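Local coordinates for GDSL-like protein (Collinsella aerofaciens ATCC 25986, PDB 7BXD), which probably hydrolyses ester bonds of acylated substrates as a GDSL-type acylhydrolase of the SGNH hydrolase clan, though its natural substrate is not known, at residues K73-A81 with G105-V114; C33-G41 with N50-L58. All blocks are in the same frame, centred on the assembly; numbering follows the deposited sequence.

Contact 1 (K73-A81 with G105-V114)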
ATOM      1  N   LYS A  73     -10.156   4.651   0.141  1.00 14.76           N
ATOM      2  CA  LYS A  73      -9.831   5.440   1.326  1.00 14.81           C
ATOM      3  C   LYS A  73     -10.276   4.746   2.612  1.00 15.71           C
ATOM      4  O   LYS A  73     -11.373   4.194   2.692  1.00 16.68           O
ATOM      5  CB  LYS A  73     -10.472   6.815   1.237  1.00 15.63           C
ATOM      6  CG  LYS A  73      -9.827   7.706   0.172  1.00 15.74           C
ATOM      7  CD  LYS A  73     -10.468   9.097   0.151  1.00 17.70           C
ATOM      8  CE  LYS A  73     -11.895   8.984  -0.241  1.00 22.65           C
ATOM      9  NZ  LYS A  73     -12.110   8.668  -1.622  1.00 26.38           N
ATOM     10  N   GLY A  74      -9.425   4.811   3.644  1.00 16.40           N
ATOM     11  CA  GLY A  74      -9.754   4.269   4.951  1.00 17.53           C
ATOM     12  C   GLY A  74      -9.499   2.790   5.114  1.00 16.88           C
ATOM     13  O   GLY A  74      -9.628   2.280   6.234  1.00 17.66           O
ATOM     14  N   SER A  75      -9.109   2.073   4.057  1.00 15.60           N
ATOM     15  CA  SER A  75      -9.056   0.616   4.113  1.00 15.09           C
ATOM     16  C   SER A  75      -7.821   0.114   4.875  1.00 14.62           C
ATOM     17  O   SER A  75      -6.684   0.530   4.603  1.00 14.27           O
ATOM     18  CB  SER A  75      -9.056   0.076   2.675  1.00 16.11           C
ATOM     19  OG  SER A  75      -9.038  -1.353   2.655  1.00 15.24           O
ATOM     20  N   ARG A  76      -8.067  -0.804   5.809  1.00 14.12           N
ATOM     21  CA  ARG A  76      -7.024  -1.566   6.496  1.00 13.84           C
ATOM     22  C   ARG A  76      -6.797  -2.850   5.721  1.00 13.59           C
ATOM     23  O   ARG A  76      -7.728  -3.400   5.133  1.00 14.71           O
ATOM     24  CB  ARG A  76      -7.475  -1.966   7.920  1.00 14.88           C
ATOM     25  CG  ARG A  76      -7.675  -0.819   8.924  1.00 15.37           C
ATOM     26  CD  ARG A  76      -8.921  -0.027   8.607  1.00 16.53           C
ATOM     27  NE  ARG A  76      -9.368   0.873   9.677  1.00 16.67           N
ATOM     28  CZ  ARG A  76     -10.253   0.530  10.620  1.00 17.23           C
ATOM     29  NH1 ARG A  76     -10.717  -0.715  10.699  1.00 18.45           N
ATOM     30  NH2 ARG A  76     -10.694   1.432  11.506  1.00 18.65           N
ATOM     31  N   ILE A  77      -5.570  -3.376   5.772  1.00 13.42           N
ATOM     32  CA  ILE A  77      -5.361  -4.719   5.231  1.00 13.53           C
ATOM     33  C   ILE A  77      -6.254  -5.723   5.953  1.00 13.70           C
ATOM     34  O   ILE A  77      -6.936  -6.546   5.316  1.00 14.52           O
ATOM     35  CB  ILE A  77      -3.873  -5.100   5.272  1.00 14.39           C
ATOM     36  CG1 ILE A  77      -3.113  -4.258   4.222  1.00 15.58           C
ATOM     37  CG2 ILE A  77      -3.667  -6.606   4.984  1.00 15.87           C
ATOM     38  CD1 ILE A  77      -1.616  -4.528   4.141  1.00 15.88           C
ATOM     39  N   ALA A  78      -6.285  -5.653   7.296  1.00 13.32           N
ATOM     40  CA  ALA A  78      -6.989  -6.642   8.106  1.00 13.92           C
ATOM     41  C   ALA A  78      -8.449  -6.285   8.351  1.00 14.52           C
ATOM     42  O   ALA A  78      -8.844  -5.103   8.384  1.00 15.14           O
ATOM     43  CB  ALA A  78      -6.324  -6.795   9.462  1.00 14.93           C
ATOM     44  N   ILE A  79      -9.251  -7.338   8.580  1.00 15.11           N
ATOM     45  CA  ILE A  79     -10.637  -7.160   8.993  1.00 15.88           C
ATOM     46  C   ILE A  79     -10.681  -6.590  10.399  1.00 16.31           C
ATOM     47  O   ILE A  79      -9.925  -7.018  11.276  1.00 17.50           O
ATOM     48  CB  ILE A  79     -11.388  -8.509   8.995  1.00 17.41           C
ATOM     49  CG1 ILE A  79     -11.273  -9.202   7.644  1.00 18.46           C
ATOM     50  CG2 ILE A  79     -12.844  -8.284   9.396  1.00 18.89           C
ATOM     51  CD1 ILE A  79     -11.994 -10.558   7.603  1.00 19.91           C
ATOM     52  N   LYS A  80     -11.613  -5.669  10.634  1.00 16.94           N
ATOM     53  CA  LYS A  80     -11.904  -5.146  11.966  1.00 17.99           C
ATOM     54  C   LYS A  80     -13.392  -4.812  12.027  1.00 19.96           C
ATOM     55  O   LYS A  80     -13.979  -4.406  11.022  1.00 20.98           O
ATOM     56  CB  LYS A  80     -11.024  -3.919  12.295  1.00 19.26           C
ATOM     57  CG  LYS A  80     -10.922  -3.620  13.790  1.00 20.32           C
ATOM     58  CD  LYS A  80      -9.975  -2.478  14.098  1.00 22.43           C
ATOM     59  CE  LYS A  80      -9.817  -2.332  15.611  1.00 25.04           C
ATOM     60  NZ  LYS A  80      -9.449  -0.972  16.082  1.00 27.36           N
ATOM     61  N   ALA A  81     -14.001  -4.977  13.206  1.00 21.31           N
ATOM     62  CA  ALA A  81     -15.461  -4.935  13.264  1.00 23.28           C
ATOM     63  C   ALA A  81     -16.058  -3.567  12.938  1.00 23.84           C
ATOM     64  O   ALA A  81     -17.266  -3.488  12.695  1.00 25.40           O
ATOM     65  CB  ALA A  81     -15.947  -5.405  14.623  1.00 24.75           C
ATOM     66  N   GLY A 105      -0.395  -1.211   1.321  1.00 13.04           N
ATOM     67  CA  GLY A 105      -1.279  -0.894   2.431  1.00 13.31           C
ATOM     68  C   GLY A 105      -0.574  -1.108   3.748  1.00 12.93           C
ATOM     69  O   GLY A 105       0.590  -1.518   3.793  1.00 13.37           O
ATOM     70  N   GLY A 106      -1.312  -0.828   4.834  1.00 13.18           N
ATOM     71  CA  GLY A 106      -0.853  -1.094   6.181  1.00 13.57           C
ATOM     72  C   GLY A 106      -0.787   0.128   7.073  1.00 13.45           C
ATOM     73  O   GLY A 106      -0.771  -0.030   8.301  1.00 14.51           O
ATOM     74  N   VAL A 107      -0.787   1.345   6.520  1.00 13.58           N
ATOM     75  CA  VAL A 107      -0.712   2.495   7.415  1.00 14.24           C
ATOM     76  C   VAL A 107      -1.972   2.569   8.265  1.00 13.78           C
ATOM     77  O   VAL A 107      -1.922   3.035   9.416  1.00 14.93           O
ATOM     78  CB  VAL A 107      -0.388   3.822   6.683  1.00 14.23           C
ATOM     79  CG1 VAL A 107      -1.599   4.332   5.880  1.00 15.37           C
ATOM     80  CG2 VAL A 107       0.106   4.882   7.660  1.00 16.07           C
ATOM     81  N   ASN A 108      -3.129   2.144   7.726  1.00 14.37           N
ATOM     82  CA  ASN A 108      -4.351   2.188   8.539  1.00 14.45           C
ATOM     83  C   ASN A 108      -4.382   1.086   9.594  1.00 14.10           C
ATOM     84  O   ASN A 108      -4.959   1.277  10.677  1.00 15.12           O
ATOM     85  CB  ASN A 108      -5.600   2.171   7.675  1.00 15.21           C
ATOM     86  CG  ASN A 108      -5.695   3.407   6.811  1.00 16.09           C
ATOM     87  OD1 ASN A 108      -5.391   4.510   7.274  1.00 17.75           O
ATOM     88  ND2 ASN A 108      -6.131   3.240   5.564  1.00 16.40           N
ATOM     89  N   ASP A 109      -3.788  -0.079   9.309  1.00 13.68           N
ATOM     90  CA  ASP A 109      -3.683  -1.112  10.329  1.00 13.75           C
ATOM     91  C   ASP A 109      -2.901  -0.593  11.526  1.00 13.81           C
ATOM     92  O   ASP A 109      -3.270  -0.856  12.685  1.00 14.99           O
ATOM     93  CB  ASP A 109      -3.025  -2.363   9.739  1.00 14.14           C
ATOM     94  CG  ASP A 109      -3.799  -2.902   8.554  1.00 13.96           C
ATOM     95  OD1 ASP A 109      -3.725  -2.238   7.479  1.00 14.18           O
ATOM     96  OD2 ASP A 109      -4.477  -3.949   8.714  1.00 14.09           O
ATOM     97  N   PHE A 110      -1.786   0.117  11.267  1.00 14.33           N
ATOM     98  CA  PHE A 110      -1.009   0.729  12.333  1.00 14.34           C
ATOM     99  C   PHE A 110      -1.848   1.791  13.050  1.00 15.36           C
ATOM    100  O   PHE A 110      -2.001   1.766  14.273  1.00 16.48           O
ATOM    101  CB  PHE A 110       0.244   1.352  11.712  1.00 14.99           C
ATOM    102  CG  PHE A 110       0.899   2.415  12.574  1.00 15.06           C
ATOM    103  CD1 PHE A 110       1.385   2.109  13.854  1.00 15.20           C
ATOM    104  CD2 PHE A 110       1.031   3.705  12.090  1.00 15.09           C
ATOM    105  CE1 PHE A 110       1.995   3.101  14.626  1.00 16.10           C
ATOM    106  CE2 PHE A 110       1.634   4.687  12.857  1.00 15.40           C
ATOM    107  CZ  PHE A 110       2.111   4.384  14.132  1.00 15.29           C
ATOM    108  N   SER A 111      -2.410   2.746  12.298  0.53 15.85           N
ATOM    109  CA  SER A 111      -3.040   3.900  12.929  0.53 18.09           C
ATOM    110  C   SER A 111      -4.359   3.555  13.610  0.53 18.26           C
ATOM    111  O   SER A 111      -4.771   4.275  14.530  0.53 19.20           O
ATOM    112  CB  SER A 111      -3.204   5.052  11.927  0.53 20.61           C
ATOM    113  OG  SER A 111      -4.213   4.793  10.979  0.53 21.76           O
ATOM    114  N   ARG A 112      -5.045   2.496  13.174  1.00 18.37           N
ATOM    115  CA  ARG A 112      -6.328   2.108  13.749  1.00 19.06           C
ATOM    116  C   ARG A 112      -6.248   0.802  14.534  1.00 18.78           C
ATOM    117  O   ARG A 112      -7.264   0.146  14.744  1.00 20.44           O
ATOM    118  CB  ARG A 112      -7.426   2.095  12.673  1.00 21.35           C
ATOM    119  CG  ARG A 112      -7.562   3.413  11.925  1.00 24.87           C
ATOM    120  CD  ARG A 112      -7.764   4.565  12.887  1.00 29.18           C
ATOM    121  NE  ARG A 112      -8.241   5.757  12.200  1.00 32.31           N
ATOM    122  CZ  ARG A 112      -8.033   6.992  12.631  1.00 34.27           C
ATOM    123  NH1 ARG A 112      -7.344   7.193  13.746  1.00 35.31           N
ATOM    124  NH2 ARG A 112      -8.500   8.025  11.943  1.00 34.87           N
ATOM    125  N   ASN A 113      -5.060   0.432  15.020  1.00 18.36           N
ATOM    126  CA  ASN A 113      -4.939  -0.541  16.104  1.00 18.30           C
ATOM    127  C   ASN A 113      -5.424  -1.936  15.711  1.00 18.65           C
ATOM    128  O   ASN A 113      -6.145  -2.600  16.448  1.00 20.21           O
ATOM    129  CB  ASN A 113      -5.615   0.013  17.357  1.00 19.54           C
ATOM    130  CG  ASN A 113      -4.996   1.310  17.726  1.00 19.94           C
ATOM    131  OD1 ASN A 113      -3.803   1.353  18.006  1.00 20.57           O
ATOM    132  ND2 ASN A 113      -5.756   2.399  17.658  1.00 20.84           N
ATOM    133  N   VAL A 114      -5.010  -2.386  14.539  1.00 17.00           N
ATOM    134  CA  VAL A 114      -5.192  -3.802  14.186  1.00 16.48           C
ATOM    135  C   VAL A 114      -4.207  -4.637  15.001  1.00 16.24           C
ATOM    136  O   VAL A 114      -2.993  -4.349  14.983  1.00 16.01           O
ATOM    137  CB  VAL A 114      -4.954  -3.987  12.680  1.00 16.10           C
ATOM    138  CG1 VAL A 114      -4.723  -5.452  12.327  1.00 16.24           C
ATOM    139  CG2 VAL A 114      -6.129  -3.404  11.921  1.00 16.64           C
TER
HETATM  140  O   HOH W   1      -3.817   0.645   5.074  1.00 14.28           O
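D109 reaches from the first turn of helix 107-111 to two successive backbone amides of the facing loop. Its OD1 accepts from I77 N at 2.8 Å and its OD2 from A78 N at 2.9 Å. Each oxygen uses its syn lone pair, and with one bond on each the carboxylate is held against rotation about CB-CG. A chi1 of -58°, with CG beside its own backbone N, carries the carboxylate to the loop, where the D109 side chain crosses that of I77 at about a right angle and its oxygens lie close to the CB atoms of R76, I77 and A78. One residue earlier, N108 adopts a similar chi1 and sends ND2 to S75 O at 2.9 Å. The N-H points almost straight at the oxygen (176°), which lies in the N108 amide plane, yet the donor arrives from above the S75 carbonyl plane, away from the usual lone-pair directions. A water bonded to S75 O, G106 N and N108 N fills in beside this link, at the start of the helix. R76 bends at chi2 (73°) and passes N108 CB with its CG; further out, NH2 comes within 3.5 Å of R112 CB, while NH1 makes a salt bridge to D82. A78 CB packs on V114 CG1 at 3.5 Å, past the end of the helix, and I77 CD1 lies against the G105 backbone at 3.6 Å, before its start. K80, extended beyond CG, reaches across at the margin of the contact and gives NZ to R112 O at 2.8 Å, nearly along the C=O axis. G106-V107-N108-D109 matches the GxND block of SGNH hydrolases, and G74 probably corresponds to their conserved block II glycine. In relatives this glycine and asparagine supply oxyanion-hole donors, so the contact probably sets one wall of the active site.

Contact 2 (C33-G41 with N50-L58)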
ATOM      1  N   CYS A  33      -3.438  -2.300  -9.077  1.00 14.15           N
ATOM      2  CA  CYS A  33      -2.903  -1.617  -7.897  1.00 14.12           C
ATOM      3  C   CYS A  33      -3.968  -1.630  -6.799  1.00 13.63           C
ATOM      4  O   CYS A  33      -4.971  -0.894  -6.882  1.00 14.51           O
ATOM      5  CB  CYS A  33      -2.477  -0.193  -8.277  1.00 15.09           C
ATOM      6  SG  CYS A  33      -1.206  -0.198  -9.570  1.00 15.55           S
ATOM      7  N   PHE A  34      -3.750  -2.457  -5.776  1.00 13.61           N
ATOM      8  CA  PHE A  34      -4.704  -2.700  -4.706  1.00 13.22           C
ATOM      9  C   PHE A  34      -4.168  -1.951  -3.480  1.00 13.10           C
ATOM     10  O   PHE A  34      -3.054  -2.244  -3.010  1.00 13.68           O
ATOM     11  CB  PHE A  34      -4.730  -4.210  -4.493  1.00 13.85           C
ATOM     12  CG  PHE A  34      -5.796  -4.734  -3.565  1.00 14.06           C
ATOM     13  CD1 PHE A  34      -7.043  -4.125  -3.445  1.00 13.78           C
ATOM     14  CD2 PHE A  34      -5.557  -5.922  -2.854  1.00 14.79           C
ATOM     15  CE1 PHE A  34      -8.036  -4.683  -2.639  1.00 14.44           C
ATOM     16  CE2 PHE A  34      -6.554  -6.494  -2.052  1.00 14.90           C
ATOM     17  CZ  PHE A  34      -7.797  -5.882  -1.946  1.00 15.00           C
ATOM     18  N   GLY A  35      -4.914  -0.951  -3.010  1.00 13.42           N
ATOM     19  CA  GLY A  35      -4.380  -0.092  -1.976  1.00 13.80           C
ATOM     20  C   GLY A  35      -5.437   0.656  -1.187  1.00 13.54           C
ATOM     21  O   GLY A  35      -6.640   0.357  -1.257  1.00 13.88           O
ATOM     22  N   ASP A  36      -4.965   1.636  -0.416  1.00 13.42           N
ATOM     23  CA  ASP A  36      -5.804   2.451   0.479  1.00 13.06           C
ATOM     24  C   ASP A  36      -5.910   3.872  -0.098  1.00 12.89           C
ATOM     25  O   ASP A  36      -5.907   4.036  -1.334  1.00 13.58           O
ATOM     26  CB  ASP A  36      -5.296   2.325   1.924  1.00 14.01           C
ATOM     27  CG  ASP A  36      -3.862   2.825   2.114  1.00 14.00           C
ATOM     28  OD1 ASP A  36      -3.390   3.664   1.298  1.00 14.07           O
ATOM     29  OD2 ASP A  36      -3.206   2.359   3.069  1.00 14.61           O
ATOM     30  N   SER A  37      -6.027   4.879   0.762  1.00 13.08           N
ATOM     31  CA  SER A  37      -6.077   6.265   0.290  1.00 13.91           C
ATOM     32  C   SER A  37      -4.876   6.622  -0.575  1.00 13.61           C
ATOM     33  O   SER A  37      -4.978   7.503  -1.450  1.00 14.09           O
ATOM     34  CB  SER A  37      -6.086   7.255   1.457  1.00 15.79           C
ATOM     35  OG  SER A  37      -7.009   6.899   2.465  1.00 17.98           O
ATOM     36  N   THR A  38      -3.708   6.034  -0.273  1.00 13.37           N
ATOM     37  CA  THR A  38      -2.470   6.353  -0.981  1.00 13.57           C
ATOM     38  C   THR A  38      -2.360   5.664  -2.325  1.00 13.72           C
ATOM     39  O   THR A  38      -1.382   5.891  -3.045  1.00 14.64           O
ATOM     40  CB  THR A  38      -1.240   6.070  -0.088  1.00 13.89           C
ATOM     41  OG1 THR A  38      -1.152   4.679   0.281  1.00 14.62           O
ATOM     42  CG2 THR A  38      -1.267   6.944   1.166  1.00 15.67           C
ATOM     43  N   THR A  39      -3.351   4.834  -2.680  1.00 13.56           N
ATOM     44  CA  THR A  39      -3.565   4.402  -4.055  1.00 13.55           C
ATOM     45  C   THR A  39      -4.771   5.099  -4.676  1.00 13.73           C
ATOM     46  O   THR A  39      -4.701   5.530  -5.836  1.00 14.30           O
ATOM     47  CB  THR A  39      -3.724   2.863  -4.133  1.00 13.67           C
ATOM     48  OG1 THR A  39      -2.480   2.254  -3.756  1.00 14.56           O
ATOM     49  CG2 THR A  39      -4.047   2.412  -5.533  1.00 14.98           C
ATOM     50  N   TRP A  40      -5.887   5.251  -3.940  1.00 13.77           N
ATOM     51  CA  TRP A  40      -7.052   5.948  -4.494  1.00 14.09           C
ATOM     52  C   TRP A  40      -6.661   7.316  -5.040  1.00 14.00           C
ATOM     53  O   TRP A  40      -7.171   7.744  -6.090  1.00 14.76           O
ATOM     54  CB  TRP A  40      -8.122   6.114  -3.417  1.00 14.96           C
ATOM     55  CG  TRP A  40      -9.401   6.702  -3.979  1.00 14.93           C
ATOM     56  CD1 TRP A  40     -10.377   6.025  -4.653  1.00 16.30           C
ATOM     57  CD2 TRP A  40      -9.824   8.083  -3.931  1.00 14.58           C
ATOM     58  NE1 TRP A  40     -11.377   6.894  -5.032  1.00 16.86           N
ATOM     59  CE2 TRP A  40     -11.063   8.163  -4.603  1.00 15.83           C
ATOM     60  CE3 TRP A  40      -9.277   9.240  -3.372  1.00 14.95           C
ATOM     61  CZ2 TRP A  40     -11.753   9.370  -4.754  1.00 16.10           C
ATOM     62  CZ3 TRP A  40      -9.967  10.440  -3.494  1.00 15.90           C
ATOM     63  CH2 TRP A  40     -11.188  10.497  -4.204  1.00 16.04           C
ATOM     64  N   GLY A  41      -5.768   8.022  -4.328  1.00 14.14           N
ATOM     65  CA  GLY A  41      -5.334   9.355  -4.721  1.00 14.82           C
ATOM     66  C   GLY A  41      -5.813  10.484  -3.835  1.00 14.50           C
ATOM     67  O   GLY A  41      -6.010  11.593  -4.327  1.00 14.99           O
ATOM     68  N   ASN A  50      -8.413   9.192  -8.483  1.00 15.14           N
ATOM     69  CA  ASN A  50      -7.593   8.331  -9.329  1.00 15.48           C
ATOM     70  C   ASN A  50      -6.818   9.131 -10.360  1.00 16.48           C
ATOM     71  O   ASN A  50      -5.699   8.748 -10.731  1.00 17.60           O
ATOM     72  CB  ASN A  50      -8.456   7.301 -10.052  1.00 16.90           C
ATOM     73  CG  ASN A  50      -9.077   6.241  -9.116  1.00 17.17           C
ATOM     74  OD1 ASN A  50      -8.943   6.244  -7.861  1.00 18.71           O
ATOM     75  ND2 ASN A  50      -9.744   5.324  -9.727  1.00 17.52           N
ATOM     76  N   ASP A  51      -7.390  10.243 -10.837  1.00 16.95           N
ATOM     77  CA  ASP A  51      -6.703  10.999 -11.881  1.00 19.02           C
ATOM     78  C   ASP A  51      -5.445  11.711 -11.411  1.00 17.68           C
ATOM     79  O   ASP A  51      -4.631  12.092 -12.270  1.00 19.50           O
ATOM     80  CB  ASP A  51      -7.644  12.006 -12.548  1.00 23.12           C
ATOM     81  CG  ASP A  51      -8.690  11.333 -13.417  1.00 29.27           C
ATOM     82  OD1 ASP A  51      -8.587  10.093 -13.649  1.00 32.13           O
ATOM     83  OD2 ASP A  51      -9.610  12.044 -13.849  1.00 31.87           O
ATOM     84  N   ILE A  52      -5.252  11.872 -10.087  1.00 16.35           N
ATOM     85  CA  ILE A  52      -3.993  12.411  -9.572  1.00 16.22           C
ATOM     86  C   ILE A  52      -3.100  11.340  -8.970  1.00 15.78           C
ATOM     87  O   ILE A  52      -1.941  11.638  -8.629  1.00 15.65           O
ATOM     88  CB  ILE A  52      -4.170  13.575  -8.568  1.00 16.77           C
ATOM     89  CG1 ILE A  52      -4.706  13.088  -7.210  1.00 16.82           C
ATOM     90  CG2 ILE A  52      -5.056  14.675  -9.161  1.00 18.65           C
ATOM     91  CD1 ILE A  52      -4.498  14.103  -6.092  1.00 17.70           C
ATOM     92  N   SER A  53      -3.597  10.115  -8.797  1.00 15.84           N
ATOM     93  CA  SER A  53      -2.820   9.087  -8.116  1.00 15.03           C
ATOM     94  C   SER A  53      -1.570   8.739  -8.925  1.00 14.17           C
ATOM     95  O   SER A  53      -1.489   8.963 -10.140  1.00 15.40           O
ATOM     96  CB  SER A  53      -3.666   7.825  -7.983  1.00 15.75           C
ATOM     97  OG  SER A  53      -2.879   6.781  -7.410  1.00 15.13           O
ATOM     98  N   TRP A  54      -0.585   8.154  -8.232  1.00 14.12           N
ATOM     99  CA  TRP A  54       0.562   7.579  -8.928  1.00 14.41           C
ATOM    100  C   TRP A  54       0.130   6.594 -10.000  1.00 14.61           C
ATOM    101  O   TRP A  54       0.848   6.412 -11.000  1.00 15.28           O
ATOM    102  CB  TRP A  54       1.515   6.924  -7.924  1.00 14.82           C
ATOM    103  CG  TRP A  54       0.912   5.851  -7.072  1.00 14.15           C
ATOM    104  CD1 TRP A  54       0.327   6.022  -5.835  1.00 14.11           C
ATOM    105  CD2 TRP A  54       0.848   4.438  -7.349  1.00 14.11           C
ATOM    106  NE1 TRP A  54      -0.079   4.805  -5.333  1.00 13.95           N
ATOM    107  CE2 TRP A  54       0.226   3.817  -6.238  1.00 13.92           C
ATOM    108  CE3 TRP A  54       1.281   3.631  -8.420  1.00 15.13           C
ATOM    109  CZ2 TRP A  54       0.046   2.437  -6.161  1.00 14.49           C
ATOM    110  CZ3 TRP A  54       1.107   2.251  -8.334  1.00 14.98           C
ATOM    111  CH2 TRP A  54       0.485   1.674  -7.221  1.00 15.00           C
ATOM    112  N   THR A  55      -1.033   5.927  -9.825  1.00 14.78           N
ATOM    113  CA  THR A  55      -1.465   4.947 -10.826  1.00 15.22           C
ATOM    114  C   THR A  55      -1.676   5.589 -12.189  1.00 15.88           C
ATOM    115  O   THR A  55      -1.537   4.919 -13.224  1.00 17.29           O
ATOM    116  CB  THR A  55      -2.774   4.268 -10.399  1.00 15.41           C
ATOM    117  OG1 THR A  55      -3.824   5.229 -10.213  1.00 15.94           O
ATOM    118  CG2 THR A  55      -2.583   3.499  -9.087  1.00 15.23           C
ATOM    119  N   SER A  56      -2.025   6.874 -12.214  1.00 15.92           N
ATOM    120  CA  SER A  56      -2.311   7.558 -13.483  1.00 17.15           C
ATOM    121  C   SER A  56      -1.048   7.875 -14.271  1.00 17.12           C
ATOM    122  O   SER A  56      -1.136   8.158 -15.477  1.00 18.27           O
ATOM    123  CB  SER A  56      -3.092   8.855 -13.231  1.00 18.77           C
ATOM    124  OG  SER A  56      -2.265   9.847 -12.634  1.00 21.75           O
ATOM    125  N   HIS A  57       0.116   7.856 -13.617  1.00 16.88           N
ATOM    126  CA  HIS A  57       1.389   8.135 -14.268  1.00 17.15           C
ATOM    127  C   HIS A  57       2.147   6.862 -14.620  1.00 17.73           C
ATOM    128  O   HIS A  57       3.043   6.890 -15.468  1.00 18.03           O
ATOM    129  CB  HIS A  57       2.287   8.954 -13.321  1.00 17.71           C
ATOM    130  CG  HIS A  57       1.723  10.280 -12.937  1.00 18.20           C
ATOM    131  ND1 HIS A  57       1.895  11.401 -13.712  1.00 20.20           N
ATOM    132  CD2 HIS A  57       1.016  10.668 -11.847  1.00 18.20           C
ATOM    133  CE1 HIS A  57       1.292  12.423 -13.129  1.00 20.06           C
ATOM    134  NE2 HIS A  57       0.758  12.008 -11.991  1.00 18.42           N
ATOM    135  N   LEU A  58       1.849   5.759 -13.950  1.00 17.26           N
ATOM    136  CA  LEU A  58       2.747   4.616 -13.970  1.00 16.91           C
ATOM    137  C   LEU A  58       2.792   3.957 -15.350  1.00 17.22           C
ATOM    138  O   LEU A  58       3.857   3.501 -15.788  1.00 18.23           O
ATOM    139  CB  LEU A  58       2.296   3.613 -12.903  1.00 17.14           C
ATOM    140  CG  LEU A  58       3.179   2.379 -12.831  1.00 17.71           C
ATOM    141  CD1 LEU A  58       4.638   2.698 -12.451  1.00 19.80           C
ATOM    142  CD2 LEU A  58       2.571   1.383 -11.842  1.00 18.81           C
TER
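W54 lies with its indole edge against the short helix 37-40, while S53 beside it takes hold of the next carbonyl. NE1 donates to T38 O at 2.8 Å. The oxygen lies in the indole plane and is met on a lone pair in its own carbonyl plane, although the bond is noticeably bent at the hydrogen (135°). W54 reaches it with CG in the crowded position between its backbone N and carbonyl carbon (chi1 58°). The same edge runs on past T39, whose OG1 is near the ring plane and 3.5 Å from CZ2. At the far end of the six-membered ring C33 SG approaches CH2 at 3.4 Å, a sulfur-aromatic contact that is oblique to the ring. T55 CG2 rests over one indole face near the rim, and it also meets C33 CB at 3.8 Å, so C33 of strand 30-35 and T55 meet beside the ring. The chain turns from that strand into helix 37-40 through G35-D36-S37, the GDS block of the family, with S37 at the place of the nucleophile in related enzymes and near H220. D36 caps the helix: its OD1 accepts from both T38 N and T38 OG1. Farther along, at T39, S53 OG donates to T39 O at 2.7 Å, the donor tilted from the carbonyl plane. One hydroxyl thereby fastens T39 and makes a capping bond to T55 N at the turn that leads into helix 55-61. N69 ND2 is a second donor to T39 O and also bonds T55 OG1, drawing strand 66-71 into the network. I52 brings CD1 to within 3.4 Å of G41 O, past the end of helix 37-40, where G41 has positive phi.

Overall arrangement
The two contacts come in series along the chain, contact 2 closing before contact 1 opens, and their centres are about 18 Å apart. Both hang on one parallel sheet: contact 2 starts on strand 30-35, while contact 1 takes the loop after neighbouring strand 66-71 and the turn after strand 100-104 on the other side of 30-35. They meet beyond the C-terminal ends of these strands. K73 makes a cation-pi contact with W40, G74 N has a weak hydrogen bond to S37 OG, and S75 O packs on D36 CB. The GDS turn thus lies next to the loop carrying G74 and the GxND turn, as expected for an SGNH hydrolase active site.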